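Local coordinates for protein hemin degrading factor (Pseudomonas aeruginosa, PDB 4MF9) that binds heme b and probably traffics it within Pseudomonas aeruginosa, and also acts as a heme-degrading enzyme of the HemS family, at residues Gly246-Leu251 and Leu332-Phe337; Leu251-Ala256 and Asp287-Leu292; Ile319-Glu324 and Glu352-Phe357. All coordinates share one frame; numbering follows the deposited sequence.

Interaction 1. Residues Gly246-Leu251 and Leu332-Phe337; sequences GDLAKL and LIVQLF. With HEM (protoporphyrin IX containing Fe), chain C.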
loop_
_atom_site.group_PDB
_atom_site.type_symbol
_atom_site.label_atom_id
_atom_site.label_comp_id
_atom_site.label_asym_id
_atom_site.label_seq_id
_atom_site.Cartn_x
_atom_site.Cartn_y
_atom_site.Cartn_z
ATOM N N GLY A 246 -0.343 15.058 -15.050
ATOM C CA GLY A 246 -0.104 16.114 -14.082
ATOM C C GLY A 246 -1.359 16.547 -13.354
ATOM O O GLY A 246 -1.295 17.320 -12.404
ATOM N N ASP A 247 -2.523 16.126 -13.827
ATOM C CA ASP A 247 -3.790 16.468 -13.185
ATOM C C ASP A 247 -3.935 15.918 -11.752
ATOM O O ASP A 247 -4.633 16.478 -10.976
ATOM C CB ASP A 247 -5.011 16.097 -14.061
ATOM C CG ASP A 247 -5.241 17.069 -15.224
ATOM O OD1 ASP A 247 -4.536 18.056 -15.275
ATOM O OD2 ASP A 247 -6.120 16.856 -16.060
ATOM N N LEU A 248 -3.360 14.754 -11.471
ATOM C CA LEU A 248 -3.552 14.135 -10.165
ATOM C C LEU A 248 -3.134 15.051 -9.013
ATOM O O LEU A 248 -3.877 15.203 -8.046
ATOM C CB LEU A 248 -2.821 12.793 -10.085
ATOM C CG LEU A 248 -2.892 12.080 -8.731
ATOM C CD1 LEU A 248 -4.313 11.745 -8.308
ATOM C CD2 LEU A 248 -2.042 10.849 -8.789
ATOM N N ALA A 249 -1.970 15.686 -9.125
ATOM C CA ALA A 249 -1.512 16.630 -8.100
ATOM C C ALA A 249 -2.463 17.823 -7.971
ATOM O O ALA A 249 -2.719 18.328 -6.871
ATOM C CB ALA A 249 -0.100 17.116 -8.422
ATOM N N LYS A 250 -2.970 18.272 -9.094
ATOM C CA LYS A 250 -3.878 19.386 -9.161
ATOM C C LYS A 250 -5.173 19.111 -8.473
ATOM O O LYS A 250 -5.681 19.952 -7.868
ATOM C CB LYS A 250 -4.083 19.824 -10.571
ATOM C CG LYS A 250 -2.906 20.570 -11.114
ATOM C CD LYS A 250 -2.766 20.360 -12.562
ATOM C CE LYS A 250 -1.814 21.359 -13.147
ATOM N NZ LYS A 250 -2.159 21.678 -14.526
ATOM N N LEU A 251 -5.663 17.877 -8.583
ATOM C CA LEU A 251 -6.878 17.445 -7.885
ATOM C C LEU A 251 -6.687 17.449 -6.367
ATOM O O LEU A 251 -7.585 17.867 -5.625
ATOM C CB LEU A 251 -7.363 16.072 -8.387
ATOM C CG LEU A 251 -8.703 15.616 -7.807
ATOM C CD1 LEU A 251 -9.503 14.829 -8.812
ATOM C CD2 LEU A 251 -8.459 14.759 -6.569
ATOM N N LEU A 332 -1.198 -0.406 -10.266
ATOM C CA LEU A 332 -1.781 0.728 -9.627
ATOM C C LEU A 332 -0.816 1.408 -8.612
ATOM O O LEU A 332 -0.380 0.799 -7.658
ATOM C CB LEU A 332 -2.941 0.251 -8.836
ATOM C CG LEU A 332 -4.369 0.338 -9.306
ATOM C CD1 LEU A 332 -5.282 -0.341 -8.321
ATOM C CD2 LEU A 332 -4.795 1.729 -9.609
ATOM N N ILE A 333 -0.500 2.679 -8.834
ATOM C CA ILE A 333 0.152 3.495 -7.828
ATOM C C ILE A 333 -0.666 3.975 -6.646
ATOM O O ILE A 333 -0.346 3.798 -5.488
ATOM C CB ILE A 333 0.877 4.685 -8.512
ATOM C CG1 ILE A 333 1.889 4.197 -9.533
ATOM C CG2 ILE A 333 1.452 5.654 -7.526
ATOM C CD1 ILE A 333 2.278 5.209 -10.558
ATOM N N VAL A 334 -1.777 4.605 -6.982
ATOM C CA VAL A 334 -2.683 5.151 -6.043
ATOM C C VAL A 334 -4.069 5.315 -6.663
ATOM O O VAL A 334 -4.133 5.477 -7.824
ATOM C CB VAL A 334 -2.188 6.513 -5.600
ATOM C CG1 VAL A 334 -2.022 7.412 -6.784
ATOM C CG2 VAL A 334 -3.044 7.123 -4.531
ATOM N N GLN A 335 -5.112 5.244 -5.883
ATOM C CA GLN A 335 -6.468 5.473 -6.361
ATOM C C GLN A 335 -7.139 6.466 -5.459
ATOM O O GLN A 335 -6.964 6.398 -4.281
ATOM C CB GLN A 335 -7.314 4.220 -6.289
ATOM C CG GLN A 335 -7.014 3.094 -7.224
ATOM C CD GLN A 335 -7.922 1.899 -6.918
ATOM O OE1 GLN A 335 -8.845 1.596 -7.647
ATOM N NE2 GLN A 335 -7.682 1.283 -5.804
ATOM N N LEU A 336 -7.953 7.314 -6.034
ATOM C CA LEU A 336 -8.719 8.262 -5.290
ATOM C C LEU A 336 -10.221 8.050 -5.458
ATOM O O LEU A 336 -10.671 7.919 -6.539
ATOM C CB LEU A 336 -8.362 9.650 -5.730
ATOM C CG LEU A 336 -7.221 10.280 -4.966
ATOM C CD1 LEU A 336 -5.989 9.509 -5.265
ATOM C CD2 LEU A 336 -7.107 11.718 -5.364
ATOM N N PHE A 337 -10.951 8.087 -4.362
ATOM C CA PHE A 337 -12.407 8.102 -4.434
ATOM C C PHE A 337 -12.879 9.258 -3.566
ATOM O O PHE A 337 -12.063 9.923 -2.898
ATOM C CB PHE A 337 -13.025 6.812 -3.886
ATOM C CG PHE A 337 -12.589 5.556 -4.598
ATOM C CD1 PHE A 337 -13.466 4.885 -5.452
ATOM C CD2 PHE A 337 -11.323 5.018 -4.378
ATOM C CE1 PHE A 337 -13.086 3.726 -6.090
ATOM C CE2 PHE A 337 -10.940 3.849 -5.016
ATOM C CZ PHE A 337 -11.822 3.208 -5.880
HETATM C CHA HEM C . -13.258 0.174 -2.235
HETATM C CHB HEM C . -15.329 0.423 2.017
HETATM C CHC HEM C . -14.066 -4.143 2.839
HETATM C CHD HEM C . -11.063 -3.873 -0.880
HETATM C C1A HEM C . -14.006 0.603 -1.176
HETATM C C2A HEM C . -14.735 1.824 -1.116
HETATM C C3A HEM C . -15.321 1.870 0.056
HETATM C C4A HEM C . -14.926 0.722 0.742
HETATM C CMA HEM C . -16.182 2.996 0.555
HETATM C CAA HEM C . -14.883 2.868 -2.166
HETATM C CBA HEM C . -16.323 3.343 -2.486
HETATM C CGA HEM C . -16.996 2.246 -3.227
HETATM O O1A HEM C . -18.137 1.890 -2.945
HETATM O O2A HEM C . -16.371 1.716 -4.107
HETATM C C1B HEM C . -15.144 -0.845 2.552
HETATM C C2B HEM C . -15.722 -1.148 3.794
HETATM C C3B HEM C . -15.408 -2.421 4.069
HETATM C C4B HEM C . -14.590 -2.892 2.929
HETATM C CMB HEM C . -16.567 -0.226 4.622
HETATM C CAB HEM C . -15.870 -3.112 5.309
HETATM C CBB HEM C . -15.246 -4.072 5.920
HETATM C C1C HEM C . -13.157 -4.498 1.913
HETATM C C2C HEM C . -12.585 -5.749 1.802
HETATM C C3C HEM C . -11.728 -5.695 0.746
HETATM C C4C HEM C . -11.763 -4.382 0.196
HETATM C CMC HEM C . -12.878 -6.938 2.665
HETATM C CAC HEM C . -10.910 -6.790 0.282
HETATM C CBC HEM C . -9.996 -6.505 -0.597
HETATM C C1D HEM C . -11.432 -2.727 -1.597
HETATM C C2D HEM C . -10.843 -2.317 -2.909
HETATM C C3D HEM C . -11.481 -1.205 -3.265
HETATM C C4D HEM C . -12.435 -0.931 -2.185
HETATM C CMD HEM C . -9.759 -2.976 -3.734
HETATM C CAD HEM C . -11.236 -0.403 -4.516
HETATM C CBD HEM C . -12.354 -0.694 -5.516
HETATM C CGD HEM C . -12.185 -0.307 -6.953
HETATM O O1D HEM C . -13.100 0.331 -7.431
HETATM O O2D HEM C . -11.232 -0.625 -7.648
HETATM N NA HEM C . -14.128 -0.061 -0.014
HETATM N NB HEM C . -14.481 -1.897 2.051
HETATM N NC HEM C . -12.655 -3.727 0.949
HETATM N ND HEM C . -12.359 -1.858 -1.226
HETATM FE FE HEM C . -13.386 -1.917 0.298
#
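Leu-248 and Leu-251, one turn apart on helix 247-258, reach down onto Val-334 and Leu-336 of strand 332-338, a helix packed on one face of the antiparallel sheet in the C-terminal HemS/ChuX domain. The two short segments run at 45° to each other with axes 11.3 Å apart, so leucine ends span the gap. Both helix leucines hold CG anti to the backbone N (chi1 177° for Leu-248), which swings their methyls out from the helix toward the strand. Leu-248 forks over two strand residues: its CD2 meets CG1 of Val-334 at 4.0 Å, while its CD1 lies 4.1 Å from CD2 of Leu-336. In each pair the side chains run aslant rather than nose to nose. Leu-251 comes from one turn further along the helix and slides past Leu-336 in the opposite direction. Thus the CD2 methyl of Leu-336 sits against both helix leucines, and all four residues are buried. Trp-350 of helix 348-355 touches both Leu-251 and Leu-336 and extends this apolar layer.

Alternation along the strand turns Gln-335 away from the helix, and it belongs with Phe-337 to the heme pocket on the sheet's other face. The heme atom CAA lies over one face of the Phe-337 ring, toward its rim, and CZ of Phe-337 comes within 3.5 Å of the propionate oxygen O1D. On the helix side the tightest touch is between methyls, CD2 of Leu-251 to CD2 of Leu-336 at 3.5 Å.

Interaction 2. Residues Leu251-Ala256 and Asp287-Leu292; sequences LFEAAA and DWFNVL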
loop_
_atom_site.group_PDB
_atom_site.type_symbol
_atom_site.label_atom_id
_atom_site.label_comp_id
_atom_site.label_asym_id
_atom_site.label_seq_id
_atom_site.Cartn_x
_atom_site.Cartn_y
_atom_site.Cartn_z
ATOM N N LEU A 251 -5.663 17.877 -8.583
ATOM C CA LEU A 251 -6.878 17.445 -7.885
ATOM C C LEU A 251 -6.687 17.449 -6.367
ATOM O O LEU A 251 -7.585 17.867 -5.625
ATOM C CB LEU A 251 -7.363 16.072 -8.387
ATOM C CG LEU A 251 -8.703 15.616 -7.807
ATOM C CD1 LEU A 251 -9.503 14.829 -8.812
ATOM C CD2 LEU A 251 -8.459 14.759 -6.569
ATOM N N PHE A 252 -5.533 16.962 -5.906
ATOM C CA PHE A 252 -5.187 17.051 -4.489
ATOM C C PHE A 252 -5.229 18.512 -4.043
ATOM O O PHE A 252 -5.857 18.844 -3.030
ATOM C CB PHE A 252 -3.784 16.486 -4.237
ATOM C CG PHE A 252 -3.749 14.992 -3.991
ATOM C CD1 PHE A 252 -4.268 14.451 -2.820
ATOM C CD2 PHE A 252 -3.154 14.139 -4.915
ATOM C CE1 PHE A 252 -4.218 13.067 -2.590
ATOM C CE2 PHE A 252 -3.103 12.764 -4.693
ATOM C CZ PHE A 252 -3.632 12.232 -3.525
ATOM N N GLU A 253 -4.615 19.377 -4.831
ATOM C CA GLU A 253 -4.523 20.795 -4.538
ATOM C C GLU A 253 -5.902 21.418 -4.453
ATOM O O GLU A 253 -6.228 22.129 -3.548
ATOM C CB GLU A 253 -3.701 21.455 -5.620
ATOM C CG GLU A 253 -2.246 21.499 -5.288
ATOM C CD GLU A 253 -1.336 21.751 -6.445
ATOM O OE1 GLU A 253 -1.756 21.673 -7.583
ATOM O OE2 GLU A 253 -0.158 22.000 -6.205
ATOM N N ALA A 254 -6.765 21.042 -5.382
ATOM C CA ALA A 254 -8.133 21.549 -5.401
ATOM C C ALA A 254 -8.926 21.009 -4.214
ATOM O O ALA A 254 -9.701 21.738 -3.602
ATOM C CB ALA A 254 -8.813 21.188 -6.712
ATOM N N ALA A 255 -8.738 19.730 -3.892
ATOM C CA ALA A 255 -9.404 19.121 -2.738
ATOM C C ALA A 255 -8.903 19.744 -1.435
ATOM O O ALA A 255 -9.650 19.884 -0.460
ATOM C CB ALA A 255 -9.179 17.604 -2.724
ATOM N N ALA A 256 -7.623 20.089 -1.410
ATOM C CA ALA A 256 -7.072 20.747 -0.242
ATOM C C ALA A 256 -7.774 22.087 -0.082
ATOM O O ALA A 256 -8.160 22.471 1.024
ATOM C CB ALA A 256 -5.592 20.942 -0.401
ATOM N N ASP A 287 10.570 15.839 -7.625
ATOM C CA ASP A 287 9.533 15.017 -8.290
ATOM C C ASP A 287 8.486 14.458 -7.323
ATOM O O ASP A 287 7.521 13.791 -7.747
ATOM C CB ASP A 287 10.167 13.832 -9.025
ATOM C CG ASP A 287 11.031 14.249 -10.192
ATOM O OD1 ASP A 287 10.839 15.369 -10.722
ATOM O OD2 ASP A 287 11.898 13.433 -10.590
ATOM N N TRP A 288 8.694 14.702 -6.029
ATOM C CA TRP A 288 7.791 14.214 -4.992
ATOM C C TRP A 288 6.663 15.191 -4.746
ATOM O O TRP A 288 6.893 16.371 -4.437
ATOM C CB TRP A 288 8.525 14.001 -3.664
ATOM C CG TRP A 288 9.494 12.882 -3.661
ATOM C CD1 TRP A 288 10.848 12.973 -3.787
ATOM C CD2 TRP A 288 9.196 11.495 -3.499
ATOM N NE1 TRP A 288 11.415 11.721 -3.721
ATOM C CE2 TRP A 288 10.419 10.795 -3.549
ATOM C CE3 TRP A 288 8.010 10.771 -3.330
ATOM C CZ2 TRP A 288 10.494 9.406 -3.426
ATOM C CZ3 TRP A 288 8.083 9.395 -3.211
ATOM C CH2 TRP A 288 9.318 8.726 -3.260
ATOM N N PHE A 289 5.440 14.692 -4.855
ATOM C CA PHE A 289 4.285 15.442 -4.402
ATOM C C PHE A 289 3.847 14.842 -3.079
ATOM O O PHE A 289 3.722 13.616 -2.956
ATOM C CB PHE A 289 3.156 15.389 -5.434
ATOM C CG PHE A 289 1.939 16.157 -5.023
ATOM C CD1 PHE A 289 1.912 17.544 -5.127
ATOM C CD2 PHE A 289 0.831 15.498 -4.506
ATOM C CE1 PHE A 289 0.794 18.264 -4.739
ATOM C CE2 PHE A 289 -0.294 16.208 -4.112
ATOM C CZ PHE A 289 -0.321 17.591 -4.236
ATOM N N ASN A 290 3.622 15.695 -2.086
ATOM C CA ASN A 290 3.440 15.208 -0.728
ATOM C C ASN A 290 2.204 15.736 -0.027
ATOM O O ASN A 290 1.875 16.917 -0.137
ATOM C CB ASN A 290 4.683 15.544 0.128
ATOM C CG ASN A 290 5.972 15.092 -0.518
ATOM O OD1 ASN A 290 6.337 13.911 -0.448
ATOM N ND2 ASN A 290 6.687 16.032 -1.145
ATOM N N VAL A 291 1.519 14.849 0.689
ATOM C CA VAL A 291 0.518 15.256 1.671
ATOM C C VAL A 291 1.222 15.206 3.020
ATOM O O VAL A 291 1.869 14.208 3.339
ATOM C CB VAL A 291 -0.706 14.324 1.668
ATOM C CG1 VAL A 291 -1.675 14.695 2.786
ATOM C CG2 VAL A 291 -1.409 14.400 0.327
ATOM N N LEU A 292 1.058 16.230 3.837
ATOM C CA LEU A 292 1.810 16.319 5.070
ATOM C C LEU A 292 1.024 16.779 6.246
ATOM O O LEU A 292 1.263 17.794 6.826
ATOM C CB LEU A 292 3.018 17.203 4.869
ATOM C CG LEU A 292 3.984 16.763 3.823
ATOM C CD1 LEU A 292 4.872 17.939 3.550
ATOM C CD2 LEU A 292 4.776 15.576 4.279
#
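Phe-252 and Phe-289 press together where helix 247-258 meets strand 288-293, and their meeting is the dense part of this contact. The strand belongs to the second large antiparallel sheet of the protein, so the helix, which also packs on the heme-binding sheet, here touches the other one. The two segments run nearly alongside each other, 24° apart, with axes 10.6 Å from one another.

Phe-289 carries its CG anti to the backbone N (chi1 -180°), a torsion that extends the ring straight at the helix. The rim of that ring arrives first: CE2 of Phe-289 lies 3.5 Å from CB of Phe-252, and CZ is almost as near to the same carbon. CE2 of Phe-289 also reaches CD2 of Phe-252 at 3.6 Å. The ring planes are inclined at 41° with centroids 5.6 Å apart, an oblique pairing. Val-291, two residues along the strand, adds a lighter touch, its CG2 standing 4.3 Å from CD1 of Phe-252. Leu-298 of the neighbouring strand 296-301 touches both Phe-252 and Val-291.

Looser packing marks the other flank, where partly exposed Glu-253 brings its extended side chain round to the edge of the Phe-289 ring. OE2 of Glu-253 lies 4.1 Å from CE1 of Phe-289, near the ring plane, with the carboxylate turned nearly at right angles to that plane. Trp-284 of strand 282-285 touches Glu-253 and meets Phe-289 edge-to-face.

No hydrogen bond crosses between the segments, so helix and strand are joined here by apolar packing. The carboxylate oxygen faces the slightly positive rim of the phenyl ring, which could be weakly favourable electrostatically, but at this distance any such gain is probably small.

Interaction 3. Residues Ile319-Glu324 and Glu352-Phe357; sequences IVTSWE and ELAESF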
loop_
_atom_site.group_PDB
_atom_site.type_symbol
_atom_site.label_atom_id
_atom_site.label_comp_id
_atom_site.label_asym_id
_atom_site.label_seq_id
_atom_site.Cartn_x
_atom_site.Cartn_y
_atom_site.Cartn_z
ATOM N N ILE A 319 -23.446 5.046 -9.318
ATOM C CA ILE A 319 -22.150 5.236 -9.893
ATOM C C ILE A 319 -21.047 5.672 -8.910
ATOM O O ILE A 319 -21.234 6.538 -8.173
ATOM C CB ILE A 319 -22.250 6.231 -11.025
ATOM C CG1 ILE A 319 -23.305 5.717 -12.016
ATOM C CG2 ILE A 319 -20.901 6.537 -11.614
ATOM C CD1 ILE A 319 -22.799 5.026 -13.229
ATOM N N VAL A 320 -19.896 5.044 -9.021
ATOM C CA VAL A 320 -18.739 5.429 -8.214
ATOM C C VAL A 320 -17.633 5.923 -9.125
ATOM O O VAL A 320 -17.188 5.206 -10.019
ATOM C CB VAL A 320 -18.185 4.255 -7.354
ATOM C CG1 VAL A 320 -16.883 4.693 -6.622
ATOM C CG2 VAL A 320 -19.214 3.791 -6.354
ATOM N N THR A 321 -17.177 7.145 -8.883
ATOM C CA THR A 321 -16.119 7.734 -9.686
ATOM C C THR A 321 -14.793 7.709 -8.932
ATOM O O THR A 321 -14.745 8.025 -7.748
ATOM C CB THR A 321 -16.456 9.188 -10.033
ATOM O OG1 THR A 321 -17.802 9.248 -10.534
ATOM C CG2 THR A 321 -15.498 9.717 -11.087
ATOM N N SER A 322 -13.721 7.339 -9.624
ATOM C CA SER A 322 -12.394 7.275 -9.022
ATOM C C SER A 322 -11.381 7.753 -10.040
ATOM O O SER A 322 -11.679 7.793 -11.234
ATOM C CB SER A 322 -12.062 5.838 -8.624
ATOM O OG SER A 322 -12.056 5.000 -9.767
ATOM N N TRP A 323 -10.194 8.131 -9.563
ATOM C CA TRP A 323 -9.035 8.350 -10.420
ATOM C C TRP A 323 -8.024 7.261 -10.083
ATOM O O TRP A 323 -7.805 6.958 -8.907
ATOM C CB TRP A 323 -8.404 9.719 -10.152
ATOM C CG TRP A 323 -9.145 10.867 -10.781
ATOM C CD1 TRP A 323 -10.476 10.917 -11.108
ATOM C CD2 TRP A 323 -8.588 12.123 -11.176
ATOM N NE1 TRP A 323 -10.778 12.143 -11.667
ATOM C CE2 TRP A 323 -9.635 12.899 -11.716
ATOM C CE3 TRP A 323 -7.304 12.676 -11.102
ATOM C CZ2 TRP A 323 -9.435 14.188 -12.196
ATOM C CZ3 TRP A 323 -7.108 13.960 -11.582
ATOM C CH2 TRP A 323 -8.170 14.703 -12.122
ATOM N N GLU A 324 -7.427 6.666 -11.113
ATOM C CA GLU A 324 -6.506 5.550 -10.943
ATOM C C GLU A 324 -5.218 5.831 -11.722
ATOM O O GLU A 324 -5.238 6.062 -12.933
ATOM C CB GLU A 324 -7.196 4.236 -11.364
ATOM C CG GLU A 324 -8.539 4.065 -10.639
ATOM C CD GLU A 324 -9.239 2.744 -10.879
ATOM O OE1 GLU A 324 -8.697 1.878 -11.603
ATOM O OE2 GLU A 324 -10.347 2.580 -10.327
ATOM N N GLU A 352 -18.140 16.223 -8.911
ATOM C CA GLU A 352 -17.859 17.424 -9.615
ATOM C C GLU A 352 -16.366 17.685 -9.761
ATOM O O GLU A 352 -15.931 18.018 -10.799
ATOM C CB GLU A 352 -18.547 18.604 -8.947
ATOM C CG GLU A 352 -18.107 19.931 -9.529
ATOM C CD GLU A 352 -18.682 21.118 -8.820
ATOM O OE1 GLU A 352 -18.883 22.124 -9.476
ATOM O OE2 GLU A 352 -18.923 21.043 -7.607
ATOM N N LEU A 353 -15.612 17.518 -8.702
ATOM C CA LEU A 353 -14.190 17.662 -8.847
ATOM C C LEU A 353 -13.535 16.624 -9.733
ATOM O O LEU A 353 -12.773 16.949 -10.581
ATOM C CB LEU A 353 -13.533 17.680 -7.497
ATOM C CG LEU A 353 -12.011 17.819 -7.409
ATOM C CD1 LEU A 353 -11.498 19.003 -8.161
ATOM C CD2 LEU A 353 -11.584 17.896 -5.974
ATOM N N ALA A 354 -13.913 15.384 -9.554
ATOM C CA ALA A 354 -13.412 14.271 -10.363
ATOM C C ALA A 354 -13.697 14.464 -11.862
ATOM O O ALA A 354 -12.919 14.029 -12.711
ATOM C CB ALA A 354 -14.019 12.971 -9.882
ATOM N N GLU A 355 -14.814 15.048 -12.185
ATOM C CA GLU A 355 -15.145 15.305 -13.592
ATOM C C GLU A 355 -14.691 16.656 -14.122
ATOM O O GLU A 355 -14.744 16.883 -15.258
ATOM C CB GLU A 355 -16.629 15.155 -13.862
ATOM C CG GLU A 355 -17.341 13.894 -13.431
ATOM C CD GLU A 355 -17.399 12.853 -14.525
ATOM O OE1 GLU A 355 -16.695 13.014 -15.509
ATOM O OE2 GLU A 355 -18.179 11.939 -14.429
ATOM N N SER A 356 -14.233 17.540 -13.262
ATOM C CA SER A 356 -13.877 18.895 -13.692
ATOM C C SER A 356 -12.679 18.915 -14.634
ATOM O O SER A 356 -12.490 19.873 -15.387
ATOM C CB SER A 356 -13.621 19.804 -12.488
ATOM O OG SER A 356 -12.414 19.460 -11.830
ATOM N N PHE A 357 -11.880 17.852 -14.618
ATOM C CA PHE A 357 -10.644 17.844 -15.397
ATOM C C PHE A 357 -10.855 17.283 -16.798
ATOM O O PHE A 357 -11.578 16.303 -16.988
ATOM C CB PHE A 357 -9.518 17.120 -14.640
ATOM C CG PHE A 357 -9.002 17.889 -13.454
ATOM C CD1 PHE A 357 -7.889 18.704 -13.576
ATOM C CD2 PHE A 357 -9.645 17.818 -12.229
ATOM C CE1 PHE A 357 -7.419 19.427 -12.491
ATOM C CE2 PHE A 357 -9.179 18.539 -11.136
ATOM C CZ PHE A 357 -8.067 19.341 -11.269
HETATM O O HOH W 1 -19.207 10.369 -12.641
#
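Ala-354 and Trp-323 make the central touch between helix 348-355 and strand 320-326. Just before it, Leu-353 turns its carbonyl to the chain ahead: Ser-356 binds that oxygen twice, through N and through OG.

At Ala-354 the contact becomes direct. Its CB meets CG2 of Thr-321 at 3.8 Å, and its carbonyl O accepts a hydrogen bond from NE1 of Trp-323 at 3.0 Å. The N-H points at a lone pair in the carbonyl plane, the oxygen lies almost exactly in the indole plane, and the angle at hydrogen is a bent 147°. Arg-310 donates to the same oxygen.

Glu-355 heads away from the strand, then bends its carboxylate back. A water donates to its OE2 at 2.6 Å and to OG1 of Thr-321 at 2.8 Å, bridging the segments, while Glu-355 also forms a salt bridge with Arg-312 and the Thr-321 hydroxyl a hydrogen bond with Glu-346.

Phe-357 ends the walk. With CG anti to its own carbonyl carbon (chi1 -71°), its ring stands across the far end of the indole, planes at 80°, and CH2 of Trp-323 comes 3.4 Å from CD2 of Phe-357. This is an offset edge-to-face pair, the tryptophan supplying the edge. The indole is therefore engaged at both its NE1 and CH2 ends.

Taken together, this is a helix packed on the antiparallel sheet of the C-terminal HemS/ChuX domain, the sheet whose strand 320-326 also brings Val-320 to the heme.

How the interactions relate
Interactions 1 and 2 share Leu-251 and use successive turns of helix 247-258, which touches both large sheets; their centres are 9 Å apart. CD2 of Leu-336 reaches CZ of Phe-252 at 4.0 Å, joining the two apolar patches. Interaction 3 meets interaction 1 in the heme-binding sheet, where strands 320-326 and 332-338 are neighbours: Leu-336 N lies 2.9 Å from Trp-323 O, a probable hydrogen bond. CD1 of Leu-251 also packs on CZ2 of Trp-323 at 3.4 Å. Gln-335, Phe-337 and Val-320 bring interactions 1 and 3 to the heme pocket, whereas interaction 2 lies away from it.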